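Local structure of HTPA Reductase (Selaginella moellendorffii, 5U5N) at residues A[10-14]-A[52-56]; A[19-24]-A[244-248]; A[2-7]-A[24-30]; A[249-254]-A[267-272]. The protein probably catalyses the NAD(P)H-dependent reduction of 4-hydroxy-tetrahydrodipicolinate to tetrahydrodipicolinate in lysine biosynthesis, and binds NAD in a Rossmann-type domain. All coordinates share one frame; numbering follows the deposited sequence.

Contact 1 (A[10-14]-A[52-56]); sequences NDCTG and EVDVR. With NAD (nicotinamide-adenine-dinucleotide), chain C.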
loop_
_atom_site.group_PDB
_atom_site.type_symbol
_atom_site.label_atom_id
_atom_site.label_comp_id
_atom_site.label_asym_id
_atom_site.label_seq_id
_atom_site.Cartn_x
_atom_site.Cartn_y
_atom_site.Cartn_z
ATOM N N ASN A 10 -4.512 28.912 16.764
ATOM C CA ASN A 10 -3.335 29.653 17.210
ATOM C C ASN A 10 -2.144 29.119 16.443
ATOM O O ASN A 10 -1.772 27.961 16.652
ATOM C CB ASN A 10 -3.148 29.455 18.715
ATOM C CG ASN A 10 -4.401 29.813 19.487
ATOM O OD1 ASN A 10 -5.149 30.688 19.072
ATOM N ND2 ASN A 10 -4.623 29.183 20.608
ATOM N N ASP A 11 -1.530 29.869 15.527
ATOM C CA ASP A 11 -1.669 31.293 15.256
ATOM C C ASP A 11 -2.229 31.409 13.855
ATOM O O ASP A 11 -1.594 30.957 12.923
ATOM C CB ASP A 11 -0.243 31.884 15.317
ATOM C CG ASP A 11 -0.157 33.372 14.979
ATOM O OD1 ASP A 11 -1.169 34.048 14.676
ATOM O OD2 ASP A 11 0.987 33.895 15.019
ATOM N N CYS A 12 -3.391 32.033 13.689
ATOM C CA CYS A 12 -3.956 32.160 12.346
ATOM C C CYS A 12 -3.157 33.082 11.402
ATOM O O CYS A 12 -3.456 33.104 10.205
ATOM C CB CYS A 12 -5.432 32.550 12.401
ATOM S SG CYS A 12 -5.712 34.261 12.844
ATOM N N THR A 13 -2.151 33.812 11.921
ATOM C CA THR A 13 -1.250 34.619 11.094
ATOM C C THR A 13 0.002 33.910 10.650
ATOM O O THR A 13 0.687 34.403 9.781
ATOM C CB THR A 13 -0.783 35.911 11.845
ATOM O OG1 THR A 13 0.044 35.575 12.970
ATOM C CG2 THR A 13 -1.968 36.686 12.318
ATOM N N GLY A 14 0.344 32.793 11.279
ATOM C CA GLY A 14 1.418 31.929 10.768
ATOM C C GLY A 14 1.024 31.262 9.451
ATOM O O GLY A 14 -0.139 31.298 9.074
ATOM N N GLU A 52 -13.730 37.701 10.406
ATOM C CA GLU A 52 -12.754 38.645 10.900
ATOM C C GLU A 52 -12.244 38.094 12.222
ATOM O O GLU A 52 -13.022 37.900 13.128
ATOM C CB GLU A 52 -13.426 40.003 11.064
ATOM C CG GLU A 52 -12.466 41.122 11.475
ATOM C CD GLU A 52 -13.174 42.357 11.993
ATOM O OE1 GLU A 52 -13.967 42.942 11.201
ATOM O OE2 GLU A 52 -12.935 42.695 13.188
ATOM N N VAL A 53 -10.948 37.803 12.312
ATOM C CA VAL A 53 -10.356 37.251 13.538
ATOM C C VAL A 53 -9.561 38.329 14.275
ATOM O O VAL A 53 -8.655 38.936 13.714
ATOM C CB VAL A 53 -9.431 36.036 13.261
ATOM C CG1 VAL A 53 -8.855 35.469 14.551
ATOM C CG2 VAL A 53 -10.196 34.931 12.527
ATOM N N ASP A 54 -9.914 38.517 15.534
ATOM C CA ASP A 54 -9.202 39.378 16.475
ATOM C C ASP A 54 -7.952 38.633 16.988
ATOM O O ASP A 54 -8.048 37.746 17.823
ATOM C CB ASP A 54 -10.168 39.694 17.617
ATOM C CG ASP A 54 -9.674 40.752 18.559
ATOM O OD1 ASP A 54 -8.609 41.359 18.329
ATOM O OD2 ASP A 54 -10.391 41.003 19.562
ATOM N N VAL A 55 -6.787 38.983 16.452
ATOM C CA VAL A 55 -5.534 38.353 16.838
ATOM C C VAL A 55 -4.937 39.130 18.054
ATOM O O VAL A 55 -4.719 40.345 17.992
ATOM C CB VAL A 55 -4.572 38.304 15.642
ATOM C CG1 VAL A 55 -3.238 37.696 16.046
ATOM C CG2 VAL A 55 -5.220 37.518 14.486
ATOM N N ARG A 56 -4.704 38.408 19.145
ATOM C CA ARG A 56 -4.341 38.997 20.410
ATOM C C ARG A 56 -2.943 38.511 20.760
ATOM O O ARG A 56 -2.522 37.426 20.354
ATOM C CB ARG A 56 -5.347 38.594 21.486
ATOM C CG ARG A 56 -6.803 38.894 21.126
ATOM C CD ARG A 56 -7.183 40.349 21.402
ATOM N NE ARG A 56 -7.458 40.563 22.835
ATOM C CZ ARG A 56 -8.619 40.297 23.456
ATOM N NH1 ARG A 56 -9.691 39.849 22.796
ATOM N NH2 ARG A 56 -8.712 40.474 24.765
HETATM P PA NAD C . 5.263 30.391 10.975
HETATM O O1A NAD C . 6.629 30.873 11.430
HETATM O O2A NAD C . 4.690 30.791 9.630
HETATM O O5B NAD C . 4.159 30.770 12.059
HETATM C C5B NAD C . 4.225 30.343 13.406
HETATM C C4B NAD C . 3.495 31.408 14.214
HETATM O O4B NAD C . 3.396 31.044 15.591
HETATM C C3B NAD C . 4.175 32.776 14.157
HETATM O O3B NAD C . 3.375 33.668 13.361
HETATM C C2B NAD C . 4.348 33.194 15.626
HETATM O O2B NAD C . 4.123 34.608 15.827
HETATM C C1B NAD C . 3.374 32.251 16.360
HETATM N N9A NAD C . 3.635 31.938 17.792
HETATM C C8A NAD C . 4.831 31.750 18.387
HETATM N N7A NAD C . 4.673 31.476 19.702
HETATM C C5A NAD C . 3.354 31.471 19.968
HETATM C C6A NAD C . 2.506 31.268 21.163
HETATM N N6A NAD C . 3.056 30.989 22.364
HETATM N N1A NAD C . 1.164 31.352 21.027
HETATM C C2A NAD C . 0.586 31.636 19.840
HETATM N N3A NAD C . 1.305 31.846 18.710
HETATM C C4A NAD C . 2.668 31.774 18.708
HETATM O O3 NAD C . 5.276 28.783 11.140
HETATM P PN NAD C . 4.470 27.766 10.166
HETATM O O1N NAD C . 5.158 27.858 8.823
HETATM O O2N NAD C . 2.981 28.037 10.273
HETATM O O5D NAD C . 4.760 26.382 10.944
HETATM C C5D NAD C . 4.326 26.238 12.292
HETATM C C4D NAD C . 4.752 24.916 12.917
HETATM O O4D NAD C . 3.984 23.855 12.337
HETATM C C3D NAD C . 6.232 24.567 12.703
HETATM O O3D NAD C . 6.815 24.006 13.893
HETATM C C2D NAD C . 6.201 23.536 11.591
HETATM O O2D NAD C . 7.262 22.582 11.665
HETATM C C1D NAD C . 4.872 22.840 11.849
HETATM N N1N NAD C . 4.303 22.096 10.706
HETATM C C2N NAD C . 3.794 20.882 10.987
HETATM C C3N NAD C . 3.214 20.077 10.010
HETATM C C7N NAD C . 2.666 18.707 10.365
HETATM O O7N NAD C . 2.624 17.855 9.492
HETATM N N7N NAD C . 2.242 18.406 11.603
HETATM C C4N NAD C . 3.177 20.567 8.703
HETATM C C5N NAD C . 3.707 21.823 8.416
HETATM C C6N NAD C . 4.270 22.579 9.442
#
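Val55 holds CG1 anti to its backbone N (chi1 178°), which leaves CG2 directed at the loop 10-14, while Thr13 tucks its OG1 between backbone N and carbonyl carbon (chi1 67°), which puts CG2 beside the backbone N, facing the strand. These two methyls meet at 4.0 Å, Thr13 CG2 against Val55 CG2, the side chains passing at a slant. In one of the two conformers modelled for Cys12, SG rests against both valines, 3.7 Å from Val55 CG2 and 3.8 Å from Val53 CG1; these contacts hold for that conformer alone and are less certain. This apolar face backs a loop whose other face is polar. Asp11 OD1 is gripped twice from the same face of its carboxylate: Thr13 OG1 donates at 2.6 Å on the syn side but tilted out of the plane, and Thr13 N, above the plane, donates to that OD1 at 2.9 Å, closing an Asx turn. A type I turn from Asp11 to Gly14 coincides with it. With OD1 held in this way, OD2 faces the cofactor and accepts from O3B of the NAD adenosine ribose at 2.9 Å, a weak bond from O2B adding to it; Thr37 OG1 is a further partner of OD2. Gly14, the N-cap of the next helix, brings its CA to 3.2 Å from NAD O5B, an approach that depends on its lack of a side chain. The loop exemplifies the strand-to-helix dinucleotide-binding turn of the Rossmann fold. It joins strand 7-10 to helix 15-27, and strand 51-57, running between strands 34-37 and 44-48, packs beside it.

Contact 2 (A[19-24]-A[244-248]); sequences AVAEAA and AQGTV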
loop_
_atom_site.group_PDB
_atom_site.type_symbol
_atom_site.label_atom_id
_atom_site.label_comp_id
_atom_site.label_asym_id
_atom_site.label_seq_id
_atom_site.Cartn_x
_atom_site.Cartn_y
_atom_site.Cartn_z
ATOM N N ALA A 19 -3.488 28.662 6.706
ATOM C CA ALA A 19 -4.004 27.611 5.820
ATOM C C ALA A 19 -5.044 26.746 6.540
ATOM O O ALA A 19 -6.102 26.516 5.987
ATOM C CB ALA A 19 -2.873 26.780 5.255
ATOM N N VAL A 20 -4.790 26.362 7.798
ATOM C CA VAL A 20 -5.747 25.563 8.566
ATOM C C VAL A 20 -7.070 26.303 8.779
ATOM O O VAL A 20 -8.166 25.710 8.671
ATOM C CB VAL A 20 -5.177 25.144 9.937
ATOM C CG1 VAL A 20 -6.252 24.569 10.878
ATOM C CG2 VAL A 20 -4.065 24.121 9.744
ATOM N N ALA A 21 -6.960 27.585 9.108
ATOM C CA ALA A 21 -8.153 28.382 9.392
ATOM C C ALA A 21 -9.006 28.551 8.135
ATOM O O ALA A 21 -10.214 28.458 8.180
ATOM C CB ALA A 21 -7.769 29.747 9.972
ATOM N N GLU A 22 -8.350 28.818 7.022
ATOM C CA GLU A 22 -9.032 28.975 5.738
ATOM C C GLU A 22 -9.712 27.710 5.274
ATOM O O GLU A 22 -10.819 27.771 4.738
ATOM C CB GLU A 22 -8.065 29.461 4.673
ATOM C CG GLU A 22 -7.689 30.889 4.975
ATOM C CD GLU A 22 -7.245 31.651 3.772
ATOM O OE1 GLU A 22 -6.008 31.663 3.564
ATOM O OE2 GLU A 22 -8.132 32.196 3.046
ATOM N N ALA A 23 -9.049 26.585 5.506
ATOM C CA ALA A 23 -9.603 25.279 5.193
ATOM C C ALA A 23 -10.727 24.922 6.143
ATOM O O ALA A 23 -11.713 24.302 5.704
ATOM C CB ALA A 23 -8.523 24.226 5.242
ATOM N N ALA A 24 -10.610 25.307 7.420
ATOM C CA ALA A 24 -11.684 25.063 8.388
ATOM C C ALA A 24 -12.951 25.809 7.970
ATOM O O ALA A 24 -14.037 25.248 7.995
ATOM C CB ALA A 24 -11.246 25.437 9.823
ATOM N N ALA A 244 -3.461 21.144 6.242
ATOM C CA ALA A 244 -4.731 21.822 6.505
ATOM C C ALA A 244 -5.941 20.877 6.491
ATOM O O ALA A 244 -6.770 20.857 7.411
ATOM C CB ALA A 244 -4.945 22.943 5.503
ATOM N N GLN A 245 -6.049 20.089 5.434
ATOM C CA GLN A 245 -7.182 19.146 5.320
ATOM C C GLN A 245 -7.121 18.045 6.396
ATOM O O GLN A 245 -8.143 17.679 6.938
ATOM C CB GLN A 245 -7.269 18.534 3.901
ATOM C CG GLN A 245 -7.597 19.545 2.814
ATOM C CD GLN A 245 -8.873 20.290 3.093
ATOM O OE1 GLN A 245 -9.853 19.686 3.455
ATOM N NE2 GLN A 245 -8.855 21.625 2.963
ATOM N N GLY A 246 -5.941 17.557 6.748
ATOM C CA GLY A 246 -5.832 16.586 7.826
ATOM C C GLY A 246 -6.165 17.166 9.187
ATOM O O GLY A 246 -6.801 16.509 10.004
ATOM N N THR A 247 -5.757 18.401 9.441
ATOM C CA THR A 247 -6.156 19.098 10.672
ATOM C C THR A 247 -7.706 19.209 10.821
ATOM O O THR A 247 -8.255 18.969 11.900
ATOM C CB THR A 247 -5.496 20.497 10.798
ATOM O OG1 THR A 247 -4.090 20.415 10.535
ATOM C CG2 THR A 247 -5.714 20.996 12.184
ATOM N N VAL A 248 -8.409 19.539 9.748
ATOM C CA VAL A 248 -9.875 19.563 9.803
ATOM C C VAL A 248 -10.449 18.193 10.234
ATOM O O VAL A 248 -11.292 18.081 11.105
ATOM C CB VAL A 248 -10.487 19.989 8.452
ATOM C CG1 VAL A 248 -12.003 19.786 8.430
ATOM C CG2 VAL A 248 -10.172 21.448 8.156
#
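Thr247 and Val20 cross at about a right angle, and the threonine can be followed atom by atom. Its CB lies 4.0 Å from Val20 CG2, close to the fork of the valine. From there CG2 runs on to Val20 CG1 at 3.8 Å, while OG1, placed beside its own backbone N (chi1 -48°), rests 3.8 Å from Val20 CG2. That hydroxyl thus turns a flank to hydrocarbon, yet it is hydrogen-bonded to Tyr243 O within its own helix and to Tyr80 OH. Around this pair the two helices lean together at -59°, their axes 8.6 Å apart, a fairly close crossing that small residues permit. Ala23 CB meets Ala244 CB at 3.8 Å, and the CA atoms of Val20 and Ala244 are nearer to each other than any other such pair here. Farther along, Val248 lays CG2 against the backbone of Ala24, 3.9 Å from its CA. At the margin Gln245 bends back at chi2, bringing NE2 to 3.5 Å from Ala23 CB, while its OE1 is hydrogen-bonded to Arg279. The alanines of 19-24 and Ala244 keep the crossing close, joining the first helix of the Rossmann domain to a late one. Val20 also packs on Val9 of strand 7-10 and Val78 of strand 76-79, while Thr247 touches Met129 of the NAD site.

Contact 3 (A[2-7]-A[24-30]); sequences LAAAPV and AVAAGLR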
loop_
_atom_site.group_PDB
_atom_site.type_symbol
_atom_site.label_atom_id
_atom_site.label_comp_id
_atom_site.label_asym_id
_atom_site.label_seq_id
_atom_site.Cartn_x
_atom_site.Cartn_y
_atom_site.Cartn_z
ATOM N N LEU A 2 -21.719 18.543 9.454
ATOM C CA LEU A 2 -20.577 18.333 10.362
ATOM C C LEU A 2 -20.871 18.318 11.853
ATOM O O LEU A 2 -20.390 17.419 12.527
ATOM C CB LEU A 2 -19.464 19.322 10.071
ATOM C CG LEU A 2 -18.885 19.365 8.662
ATOM C CD1 LEU A 2 -17.667 20.247 8.766
ATOM C CD2 LEU A 2 -18.530 18.029 8.000
ATOM N N ALA A 3 -21.653 19.264 12.386
ATOM C CA ALA A 3 -22.049 19.237 13.818
ATOM C C ALA A 3 -20.847 19.127 14.796
ATOM O O ALA A 3 -20.866 18.431 15.797
ATOM C CB ALA A 3 -23.049 18.114 14.059
ATOM N N ALA A 4 -19.783 19.817 14.447
ATOM C CA ALA A 4 -18.534 19.703 15.156
ATOM C C ALA A 4 -18.328 20.899 16.094
ATOM O O ALA A 4 -18.897 21.960 15.906
ATOM C CB ALA A 4 -17.421 19.652 14.152
ATOM N N ALA A 5 -17.444 20.741 17.064
ATOM C CA ALA A 5 -16.989 21.840 17.922
ATOM C C ALA A 5 -16.423 23.009 17.105
ATOM O O ALA A 5 -15.818 22.804 16.052
ATOM C CB ALA A 5 -15.926 21.307 18.870
ATOM N N PRO A 6 -16.589 24.241 17.591
ATOM C CA PRO A 6 -15.877 25.357 16.968
ATOM C C PRO A 6 -14.366 25.281 17.230
ATOM O O PRO A 6 -13.946 24.661 18.180
ATOM C CB PRO A 6 -16.496 26.573 17.659
ATOM C CG PRO A 6 -16.832 26.089 19.015
ATOM C CD PRO A 6 -17.285 24.669 18.820
ATOM N N VAL A 7 -13.564 25.865 16.354
ATOM C CA VAL A 7 -12.119 25.768 16.487
ATOM C C VAL A 7 -11.456 27.148 16.643
ATOM O O VAL A 7 -11.823 28.098 15.960
ATOM C CB VAL A 7 -11.420 25.013 15.327
ATOM C CG1 VAL A 7 -11.856 23.583 15.337
ATOM C CG2 VAL A 7 -11.685 25.612 13.960
ATOM N N ALA A 24 -10.610 25.307 7.420
ATOM C CA ALA A 24 -11.684 25.063 8.388
ATOM C C ALA A 24 -12.951 25.809 7.970
ATOM O O ALA A 24 -14.037 25.248 7.995
ATOM C CB ALA A 24 -11.246 25.437 9.823
ATOM N N VAL A 25 -12.782 27.072 7.588
ATOM C CA VAL A 25 -13.886 27.976 7.187
ATOM C C VAL A 25 -14.586 27.437 5.921
ATOM O O VAL A 25 -15.783 27.287 5.911
ATOM C CB VAL A 25 -13.368 29.428 6.987
ATOM C CG1 VAL A 25 -14.290 30.274 6.160
ATOM C CG2 VAL A 25 -13.163 30.083 8.339
ATOM N N ALA A 26 -13.812 27.144 4.885
ATOM C CA ALA A 26 -14.309 26.586 3.630
ATOM C C ALA A 26 -15.033 25.238 3.788
ATOM O O ALA A 26 -16.009 25.000 3.120
ATOM C CB ALA A 26 -13.169 26.450 2.636
ATOM N N ALA A 27 -14.553 24.398 4.691
ATOM C CA ALA A 27 -15.200 23.120 5.040
ATOM C C ALA A 27 -16.495 23.260 5.831
ATOM O O ALA A 27 -17.241 22.296 5.943
ATOM C CB ALA A 27 -14.225 22.268 5.859
ATOM N N GLY A 28 -16.748 24.426 6.424
ATOM C CA GLY A 28 -17.942 24.647 7.240
ATOM C C GLY A 28 -17.772 24.403 8.731
ATOM O O GLY A 28 -18.755 24.236 9.443
ATOM N N LEU A 29 -16.543 24.365 9.227
ATOM C CA LEU A 29 -16.347 24.476 10.664
ATOM C C LEU A 29 -16.523 25.913 11.077
ATOM O O LEU A 29 -16.268 26.802 10.318
ATOM C CB LEU A 29 -14.961 24.004 11.078
ATOM C CG LEU A 29 -14.844 22.498 11.021
ATOM C CD1 LEU A 29 -13.424 22.105 11.395
ATOM C CD2 LEU A 29 -15.845 21.858 11.988
ATOM N N ARG A 30 -16.986 26.107 12.297
ATOM C CA ARG A 30 -17.061 27.414 12.919
ATOM C C ARG A 30 -15.685 27.848 13.512
ATOM O O ARG A 30 -15.168 27.224 14.431
ATOM C CB ARG A 30 -18.083 27.343 14.019
ATOM C CG ARG A 30 -18.367 28.682 14.614
ATOM C CD ARG A 30 -19.518 28.487 15.520
ATOM N NE ARG A 30 -20.207 29.736 15.743
ATOM C CZ ARG A 30 -21.219 29.846 16.567
ATOM N NH1 ARG A 30 -21.664 28.780 17.243
ATOM N NH2 ARG A 30 -21.796 31.018 16.698
HETATM O O HOH W 1 -17.574 23.679 14.082
#
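Val7 N donates to Arg30 O at 2.8 Å with an N-H...O angle of 163°, the direct bond that ties the entry of strand 7-10 to the chain leaving helix 15-27. Just before it, a water bridges the same two segments, donating to Ala4 O at 2.8 Å and accepting from Arg30 N. The apolar side of the contact centres on Leu29. Its CD2 presses on Ala4 CB at 3.5 Å, tighter than ordinary van der Waals contact, and receives Leu2 CD1 from another direction at 4.0 Å, the two leucines crossing at about a right angle. Leu2 CD1 also lies 3.5 Å from Ala27 O, so Leu2, near the N-terminus, lies against the carboxyl end of the helix. That end closes in a Schellman motif: Gly28 takes a positive phi (93°), and Gly28 N and Leu29 N bond back into the last turn. After this reversal the side chain of Leu29 points toward the N-terminal segment. Arg30 carries its chain extended from CG to NE, and the beginning of it runs past Pro6, with CB 4.0 Å from Pro6 CB. Val7 CG2 faces the methyl of Ala24. Beyond these segments helix 241-259 packs against the contact, Leu252 on Ala4, Val251 on Val7 and Val248 on Leu29, while Pro6 is backbone-bonded to Ile76 of strand 76-79.

Contact 4 (A[249-254]-A[267-272]); sequences DAVLFL and YNMIDV
The backbones of helix 249-254 and of the helix beginning at Met269 come nearest at Phe253 and Val272, whose CA atoms are 6.0 Å apart. Into this approach Phe253 sends its ring, CG anti to the backbone N (chi1 178°). Val272 CA sits over one face of it, 3.9 Å from the centroid and almost on the ring normal, a CH-pi contact, and Val272 CG2 reaches Phe253 CD2 at 3.8 Å. On the same face the carbonyl oxygen of Asp271 lies 3.4 Å from Phe253 CE1. The edge of Phe253, by contrast, points toward the face of Tyr267 in a T-shaped pair, centroids 5.2 Å apart and planes at 82°. Leu254 CD1 touches Tyr267 CD1 too, the side chains crossing obliquely. The new helix starts with a capping box: Asn268 N donates to Asp271 OD2 at 2.9 Å, and Asp271 N returns a bond to Asn268 OD1 at 3.1 Å. Tyr267 just before it belongs to the last strand of the parallel Rossmann sheet and is backbone-bonded to Ser123 and Ile125, so the C-terminal chain completes the nucleotide-binding domain. At the other end Asp249 forms salt bridges with Arg279 and Lys131. Met269, bent at chi2 and chi3, folds its CE back to 3.9 Å from Ala250 CB and packs on Met129 of the NAD site; its neighbour Ile270 touches Phe147 of the second subunit.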
loop_
_atom_site.group_PDB
_atom_site.type_symbol
_atom_site.label_atom_id
_atom_site.label_comp_id
_atom_site.label_asym_id
_atom_site.label_seq_id
_atom_site.Cartn_x
_atom_site.Cartn_y
_atom_site.Cartn_z
ATOM N N ASP A 249 -9.944 17.131 9.616
ATOM C CA ASP A 249 -10.360 15.762 9.961
ATOM C C ASP A 249 -10.038 15.409 11.404
ATOM O O ASP A 249 -10.838 14.771 12.079
ATOM C CB ASP A 249 -9.697 14.757 9.046
ATOM C CG ASP A 249 -10.018 15.010 7.571
ATOM O OD1 ASP A 249 -11.129 15.541 7.246
ATOM O OD2 ASP A 249 -9.136 14.651 6.732
ATOM N N ALA A 250 -8.867 15.829 11.869
ATOM C CA ALA A 250 -8.485 15.571 13.245
ATOM C C ALA A 250 -9.497 16.254 14.180
ATOM O O ALA A 250 -9.929 15.668 15.161
ATOM C CB ALA A 250 -7.042 16.050 13.514
ATOM N N VAL A 251 -9.903 17.472 13.850
ATOM C CA VAL A 251 -10.823 18.246 14.716
ATOM C C VAL A 251 -12.195 17.564 14.725
ATOM O O VAL A 251 -12.839 17.483 15.760
ATOM C CB VAL A 251 -10.947 19.702 14.242
ATOM C CG1 VAL A 251 -12.229 20.375 14.748
ATOM C CG2 VAL A 251 -9.736 20.500 14.682
ATOM N N LEU A 252 -12.617 17.084 13.564
ATOM C CA LEU A 252 -13.883 16.357 13.450
ATOM C C LEU A 252 -13.871 15.074 14.269
ATOM O O LEU A 252 -14.814 14.778 14.961
ATOM C CB LEU A 252 -14.182 16.027 12.000
ATOM C CG LEU A 252 -14.555 17.176 11.077
ATOM C CD1 LEU A 252 -14.758 16.659 9.676
ATOM C CD2 LEU A 252 -15.798 17.910 11.569
ATOM N N PHE A 253 -12.774 14.326 14.190
ATOM C CA PHE A 253 -12.601 13.133 15.006
ATOM C C PHE A 253 -12.609 13.449 16.497
ATOM O O PHE A 253 -13.362 12.838 17.243
ATOM C CB PHE A 253 -11.334 12.394 14.581
ATOM C CG PHE A 253 -11.016 11.165 15.397
ATOM C CD1 PHE A 253 -11.574 9.928 15.095
ATOM C CD2 PHE A 253 -10.156 11.259 16.483
ATOM C CE1 PHE A 253 -11.261 8.811 15.842
ATOM C CE2 PHE A 253 -9.833 10.128 17.227
ATOM C CZ PHE A 253 -10.375 8.908 16.906
ATOM N N LEU A 254 -11.809 14.417 16.937
ATOM C CA LEU A 254 -11.717 14.740 18.382
ATOM C C LEU A 254 -13.066 15.246 18.922
ATOM O O LEU A 254 -13.494 14.899 20.011
ATOM C CB LEU A 254 -10.590 15.755 18.664
ATOM C CG LEU A 254 -10.146 15.897 20.121
ATOM C CD1 LEU A 254 -9.648 14.573 20.682
ATOM C CD2 LEU A 254 -9.070 16.980 20.277
ATOM N N TYR A 267 -4.992 10.904 21.436
ATOM C CA TYR A 267 -5.096 10.241 20.160
ATOM C C TYR A 267 -3.973 10.759 19.297
ATOM O O TYR A 267 -3.362 11.774 19.626
ATOM C CB TYR A 267 -6.442 10.537 19.500
ATOM C CG TYR A 267 -7.643 10.036 20.287
ATOM C CD1 TYR A 267 -8.209 10.795 21.305
ATOM C CD2 TYR A 267 -8.208 8.774 20.007
ATOM C CE1 TYR A 267 -9.307 10.329 22.015
ATOM C CE2 TYR A 267 -9.297 8.295 20.696
ATOM C CZ TYR A 267 -9.851 9.059 21.702
ATOM O OH TYR A 267 -10.937 8.530 22.368
ATOM N N ASN A 268 -3.674 10.017 18.235
ATOM C CA ASN A 268 -2.759 10.436 17.193
ATOM C C ASN A 268 -3.445 10.339 15.802
ATOM O O ASN A 268 -4.627 10.084 15.718
ATOM C CB ASN A 268 -1.473 9.620 17.303
ATOM C CG ASN A 268 -1.671 8.107 16.971
ATOM O OD1 ASN A 268 -2.694 7.693 16.467
ATOM N ND2 ASN A 268 -0.685 7.307 17.278
ATOM N N MET A 269 -2.729 10.611 14.734
ATOM C CA MET A 269 -3.326 10.631 13.418
ATOM C C MET A 269 -3.735 9.234 12.891
ATOM O O MET A 269 -4.642 9.126 12.061
ATOM C CB MET A 269 -2.386 11.351 12.451
ATOM C CG MET A 269 -2.906 11.564 11.036
ATOM S SD MET A 269 -4.523 12.396 10.809
ATOM C CE MET A 269 -4.325 13.783 11.902
ATOM N N ILE A 270 -3.091 8.173 13.386
ATOM C CA ILE A 270 -3.522 6.782 13.061
ATOM C C ILE A 270 -4.945 6.568 13.589
ATOM O O ILE A 270 -5.802 6.028 12.893
ATOM C CB ILE A 270 -2.628 5.698 13.731
ATOM C CG1 ILE A 270 -1.168 5.816 13.297
ATOM C CG2 ILE A 270 -3.169 4.277 13.496
ATOM C CD1 ILE A 270 -0.894 5.608 11.844
ATOM N N ASP A 271 -5.182 6.994 14.835
ATOM C CA ASP A 271 -6.523 6.892 15.442
ATOM C C ASP A 271 -7.574 7.615 14.607
ATOM O O ASP A 271 -8.646 7.117 14.474
ATOM C CB ASP A 271 -6.527 7.468 16.873
ATOM C CG ASP A 271 -5.584 6.720 17.814
ATOM O OD1 ASP A 271 -5.507 5.476 17.731
ATOM O OD2 ASP A 271 -4.917 7.376 18.626
ATOM N N VAL A 272 -7.237 8.795 14.080
ATOM C CA VAL A 272 -8.124 9.587 13.217
ATOM C C VAL A 272 -8.432 8.785 11.936
ATOM O O VAL A 272 -9.569 8.700 11.534
ATOM C CB VAL A 272 -7.532 10.977 12.846
ATOM C CG1 VAL A 272 -8.419 11.757 11.876
ATOM C CG2 VAL A 272 -7.261 11.825 14.082
#

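Overall arrangement
All four contacts belong to the Rossmann domain, and two helices tie most of them together. Helix 15-27 serves contacts 2 and 3, which share Ala24, and helix 241-259 serves contacts 2 and 4, while its Val251 and Leu252 also pack on contact 3. Contacts 2 and 4, closest to the centre of the chain, are buried and mainly apolar, one through alanines and branched residues, the other through aromatic rings. Contact 3 lies farther out and is partly exposed, adding a backbone bond and a water bridge. Contact 1, equally peripheral but buried, is the one that binds NAD directly; its centre is about 23 Å from that of contact 4.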